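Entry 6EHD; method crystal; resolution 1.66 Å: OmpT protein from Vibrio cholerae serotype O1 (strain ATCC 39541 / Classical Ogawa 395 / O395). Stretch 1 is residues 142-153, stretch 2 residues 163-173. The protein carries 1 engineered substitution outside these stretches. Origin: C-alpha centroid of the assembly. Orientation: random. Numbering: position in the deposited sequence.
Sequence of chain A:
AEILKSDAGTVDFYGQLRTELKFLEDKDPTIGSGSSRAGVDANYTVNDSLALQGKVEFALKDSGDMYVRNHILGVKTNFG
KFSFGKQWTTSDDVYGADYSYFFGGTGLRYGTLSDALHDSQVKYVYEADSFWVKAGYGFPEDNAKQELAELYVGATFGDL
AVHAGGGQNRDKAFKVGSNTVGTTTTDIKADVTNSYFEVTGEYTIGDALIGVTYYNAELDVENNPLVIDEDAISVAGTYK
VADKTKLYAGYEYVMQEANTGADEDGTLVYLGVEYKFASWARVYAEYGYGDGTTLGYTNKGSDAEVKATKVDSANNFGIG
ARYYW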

# COMPACT_ATOMS: atom_id res chain seq x y z
N ASP A 142 8.64 -13.51 -19.96
CA ASP A 142 8.63 -14.96 -20.18
C ASP A 142 8.63 -15.67 -18.81
O ASP A 142 9.51 -16.47 -18.51
CB ASP A 142 9.80 -15.35 -21.11
CG ASP A 142 9.76 -14.60 -22.47
OD1 ASP A 142 8.75 -14.68 -23.21
OD2 ASP A 142 10.76 -13.92 -22.82
N ASN A 143 7.67 -15.28 -17.96
CA ASN A 143 7.45 -15.81 -16.60
C ASN A 143 8.49 -15.44 -15.54
O ASN A 143 8.43 -15.99 -14.44
CB ASN A 143 7.23 -17.34 -16.62
CG ASN A 143 5.95 -17.75 -17.31
OD1 ASN A 143 5.10 -16.92 -17.67
ND2 ASN A 143 5.78 -19.04 -17.48
N ALA A 144 9.41 -14.52 -15.83
CA ALA A 144 10.39 -14.04 -14.82
C ALA A 144 9.77 -12.98 -13.85
O ALA A 144 10.33 -12.68 -12.78
CB ALA A 144 11.61 -13.45 -15.52
N LYS A 145 8.63 -12.42 -14.23
CA LYS A 145 7.90 -11.42 -13.41
C LYS A 145 6.44 -11.86 -13.35
O LYS A 145 5.98 -12.58 -14.22
CB LYS A 145 8.01 -10.03 -14.05
CG LYS A 145 9.40 -9.41 -14.01
CD LYS A 145 9.32 -8.06 -14.71
CE LYS A 145 10.57 -7.22 -14.56
NZ LYS A 145 11.81 -7.97 -14.83
N GLN A 146 5.70 -11.41 -12.34
CA GLN A 146 4.25 -11.74 -12.25
C GLN A 146 3.39 -11.16 -13.35
O GLN A 146 3.75 -10.14 -14.01
CB GLN A 146 3.74 -11.27 -10.87
CG GLN A 146 4.42 -11.93 -9.67
CD GLN A 146 4.00 -11.31 -8.32
OE1 GLN A 146 3.35 -10.24 -8.30
NE2 GLN A 146 4.35 -11.96 -7.20
N GLU A 147 2.22 -11.76 -13.57
CA GLU A 147 1.17 -11.11 -14.36
C GLU A 147 0.39 -10.10 -13.46
O GLU A 147 0.10 -10.45 -12.29
CB GLU A 147 0.15 -12.11 -14.91
CG GLU A 147 0.78 -13.25 -15.76
CD GLU A 147 -0.23 -14.24 -16.32
OE1 GLU A 147 -1.47 -14.03 -16.24
OE2 GLU A 147 0.21 -15.27 -16.84
N LEU A 148 -0.02 -8.99 -14.04
CA LEU A 148 -0.81 -7.94 -13.33
C LEU A 148 -1.64 -7.11 -14.29
O LEU A 148 -1.16 -6.60 -15.31
CB LEU A 148 0.15 -7.03 -12.52
CG LEU A 148 -0.44 -5.88 -11.69
CD1 LEU A 148 -1.18 -6.45 -10.49
CD2 LEU A 148 0.64 -4.95 -11.24
N ALA A 149 -2.89 -6.90 -13.91
CA ALA A 149 -3.76 -6.02 -14.61
C ALA A 149 -4.77 -5.41 -13.58
O ALA A 149 -5.42 -6.19 -12.83
CB ALA A 149 -4.52 -6.77 -15.72
N GLU A 150 -4.93 -4.09 -13.62
CA GLU A 150 -5.74 -3.35 -12.63
C GLU A 150 -6.49 -2.18 -13.24
O GLU A 150 -5.98 -1.54 -14.15
CB GLU A 150 -4.79 -2.81 -11.49
CG GLU A 150 -4.04 -3.92 -10.76
CD GLU A 150 -3.28 -3.43 -9.49
OE1 GLU A 150 -2.64 -2.33 -9.61
OE2 GLU A 150 -3.29 -4.17 -8.47
N LEU A 151 -7.67 -1.85 -12.67
CA LEU A 151 -8.48 -0.70 -13.10
C LEU A 151 -9.30 -0.21 -11.94
O LEU A 151 -9.97 -1.04 -11.28
CB LEU A 151 -9.45 -1.11 -14.26
CG LEU A 151 -10.52 -0.09 -14.68
CD1 LEU A 151 -9.87 1.09 -15.28
CD2 LEU A 151 -11.52 -0.66 -15.71
N TYR A 152 -9.22 1.10 -11.68
CA TYR A 152 -9.99 1.80 -10.62
C TYR A 152 -10.63 3.07 -11.21
O TYR A 152 -10.02 3.76 -12.08
CB TYR A 152 -9.06 2.14 -9.41
CG TYR A 152 -8.57 0.94 -8.63
CD1 TYR A 152 -7.49 0.16 -9.04
CD2 TYR A 152 -9.18 0.57 -7.41
CE1 TYR A 152 -7.08 -0.95 -8.32
CE2 TYR A 152 -8.72 -0.49 -6.66
CZ TYR A 152 -7.70 -1.27 -7.11
OH TYR A 152 -7.29 -2.40 -6.36
N VAL A 153 -11.79 3.49 -10.68
CA VAL A 153 -12.44 4.78 -11.04
C VAL A 153 -12.90 5.49 -9.78
O VAL A 153 -13.30 4.82 -8.81
CB VAL A 153 -13.67 4.55 -12.00
CG1 VAL A 153 -14.74 3.69 -11.34
CG2 VAL A 153 -14.34 5.84 -12.36
N HIS A 163 -14.56 5.58 -4.53
CA HIS A 163 -13.84 4.88 -5.60
C HIS A 163 -14.17 3.41 -5.57
O HIS A 163 -14.72 2.89 -4.55
CB HIS A 163 -12.30 5.10 -5.55
CG HIS A 163 -11.59 4.72 -4.27
ND1 HIS A 163 -11.24 3.43 -3.98
CD2 HIS A 163 -10.95 5.50 -3.37
CE1 HIS A 163 -10.45 3.41 -2.92
NE2 HIS A 163 -10.29 4.67 -2.49
N ALA A 164 -13.94 2.77 -6.70
CA ALA A 164 -14.12 1.31 -6.86
C ALA A 164 -13.22 0.73 -7.89
O ALA A 164 -12.79 1.44 -8.82
CB ALA A 164 -15.60 1.09 -7.28
N GLY A 165 -12.89 -0.56 -7.79
CA GLY A 165 -11.99 -1.16 -8.76
C GLY A 165 -11.34 -2.41 -8.22
O GLY A 165 -11.65 -2.94 -7.12
N GLY A 166 -10.33 -2.84 -8.97
CA GLY A 166 -9.61 -4.03 -8.62
C GLY A 166 -8.83 -4.59 -9.77
O GLY A 166 -8.33 -3.86 -10.63
N GLY A 167 -8.60 -5.89 -9.70
CA GLY A 167 -7.69 -6.54 -10.64
C GLY A 167 -7.35 -7.99 -10.36
O GLY A 167 -8.02 -8.69 -9.59
N GLN A 168 -6.32 -8.44 -11.10
CA GLN A 168 -5.79 -9.78 -11.00
C GLN A 168 -4.29 -9.85 -11.06
O GLN A 168 -3.68 -9.16 -11.89
CB GLN A 168 -6.45 -10.68 -12.16
CG GLN A 168 -6.18 -12.14 -11.88
CD GLN A 168 -6.95 -13.03 -12.87
OE1 GLN A 168 -8.11 -13.50 -12.60
NE2 GLN A 168 -6.39 -13.13 -14.02
N ASN A 169 -3.69 -10.65 -10.16
CA ASN A 169 -2.23 -10.74 -9.98
C ASN A 169 -1.89 -12.26 -9.90
O ASN A 169 -2.50 -12.98 -9.12
CB ASN A 169 -1.80 -10.00 -8.71
CG ASN A 169 -0.31 -10.04 -8.39
OD1 ASN A 169 0.00 -10.00 -7.19
ND2 ASN A 169 0.64 -9.99 -9.42
N ARG A 170 -1.00 -12.73 -10.79
CA ARG A 170 -0.64 -14.19 -10.84
C ARG A 170 0.83 -14.39 -10.67
O ARG A 170 1.62 -13.69 -11.32
CB ARG A 170 -1.06 -14.83 -12.20
CG ARG A 170 -0.89 -16.37 -12.21
CD ARG A 170 -1.62 -17.00 -13.41
NE ARG A 170 -1.25 -18.42 -13.55
CZ ARG A 170 -1.58 -19.18 -14.61
NH1 ARG A 170 -2.27 -18.67 -15.64
NH2 ARG A 170 -1.21 -20.45 -14.63
N ASP A 171 1.22 -15.32 -9.80
CA ASP A 171 2.61 -15.69 -9.63
C ASP A 171 2.72 -17.24 -9.82
O ASP A 171 2.21 -18.01 -9.00
CB ASP A 171 3.13 -15.34 -8.26
CG ASP A 171 4.68 -15.57 -8.14
OD1 ASP A 171 5.20 -16.58 -8.65
OD2 ASP A 171 5.38 -14.74 -7.58
N LYS A 172 3.41 -17.64 -10.88
CA LYS A 172 3.46 -19.07 -11.27
C LYS A 172 4.38 -19.91 -10.40
O LYS A 172 4.30 -21.12 -10.47
CB LYS A 172 3.83 -19.19 -12.76
CG LYS A 172 2.70 -18.83 -13.70
CD LYS A 172 3.20 -18.65 -15.13
CE LYS A 172 2.07 -18.32 -16.06
NZ LYS A 172 2.49 -18.38 -17.49
N ALA A 173 5.20 -19.28 -9.57
CA ALA A 173 6.06 -20.00 -8.64
C ALA A 173 6.16 -19.30 -7.30
O ALA A 173 7.24 -18.92 -6.85
CB ALA A 173 7.45 -20.18 -9.24
O HOH W 1 -3.58 -16.12 -16.31

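The strands 147-153 and 163-171 run antiparallel, their axes at 176° and 4.7 Å apart at closest approach. Hydrogen-bonded pairs alternate with non-hydrogen-bonded ones. In the first pair Glu-147 N donates to Arg-170 O (3.0 Å) and Arg-170 N to Glu-147 O (2.9 Å); Ala-149 with Gln-168, Leu-151 with Gly-166 and Val-153 with Ala-164 repeat the reciprocal pattern. Between them the backbones draw close, to 4.0 Å between the CA atoms of Tyr-152 and Gly-165, and CA-H...O contacts such as Leu-148 CA to Gln-168 O (3.4 Å) add weaker support.

Glycine suits this close packing. A CB on Gly-165 would clash with Leu-151 O and Tyr-152 CD2, and one on Gly-167 with Ala-149 O and Glu-150 CG. The backbone angles of Gly-165 and Gly-166 also call for glycine. The bare backbone leaves room for the Tyr-152 ring, one face of which covers Gly-165 C and Gly-166 N, with Tyr-152 CZ 3.6 Å from Gly-166 N. Leu-148, Glu-150, Tyr-152 and Asn-169 share this buried face; the carboxylate of Glu-150 is satisfied elsewhere in the structure. Ala-149, Leu-151 and Val-153 lie on the opposite face, at the surface.

Side-chain amides tie Gln-146, just before the first strand, to Asn-169 and Asp-171. Asn-169 ND2 donates both to Gln-146 OE1 (2.9 Å) and to Glu-147 O (3.0 Å), while Gln-146 NE2 donates to Asp-171 OD2 (3.0 Å). An amide suits Gln-146 because it accepts and donates at once.

Charge supplements these bonds. Glu-147 OE2 forms a long salt bridge with Lys-172 NZ (3.9 Å), and a water links Glu-147 OE1 to Arg-170 NH1. The extended Lys-172 also reaches the loop, where its NZ donates to Asn-143 OD1 (3.0 Å), although Asn-143 is poorly ordered. Altogether the stretches bury 856 Å².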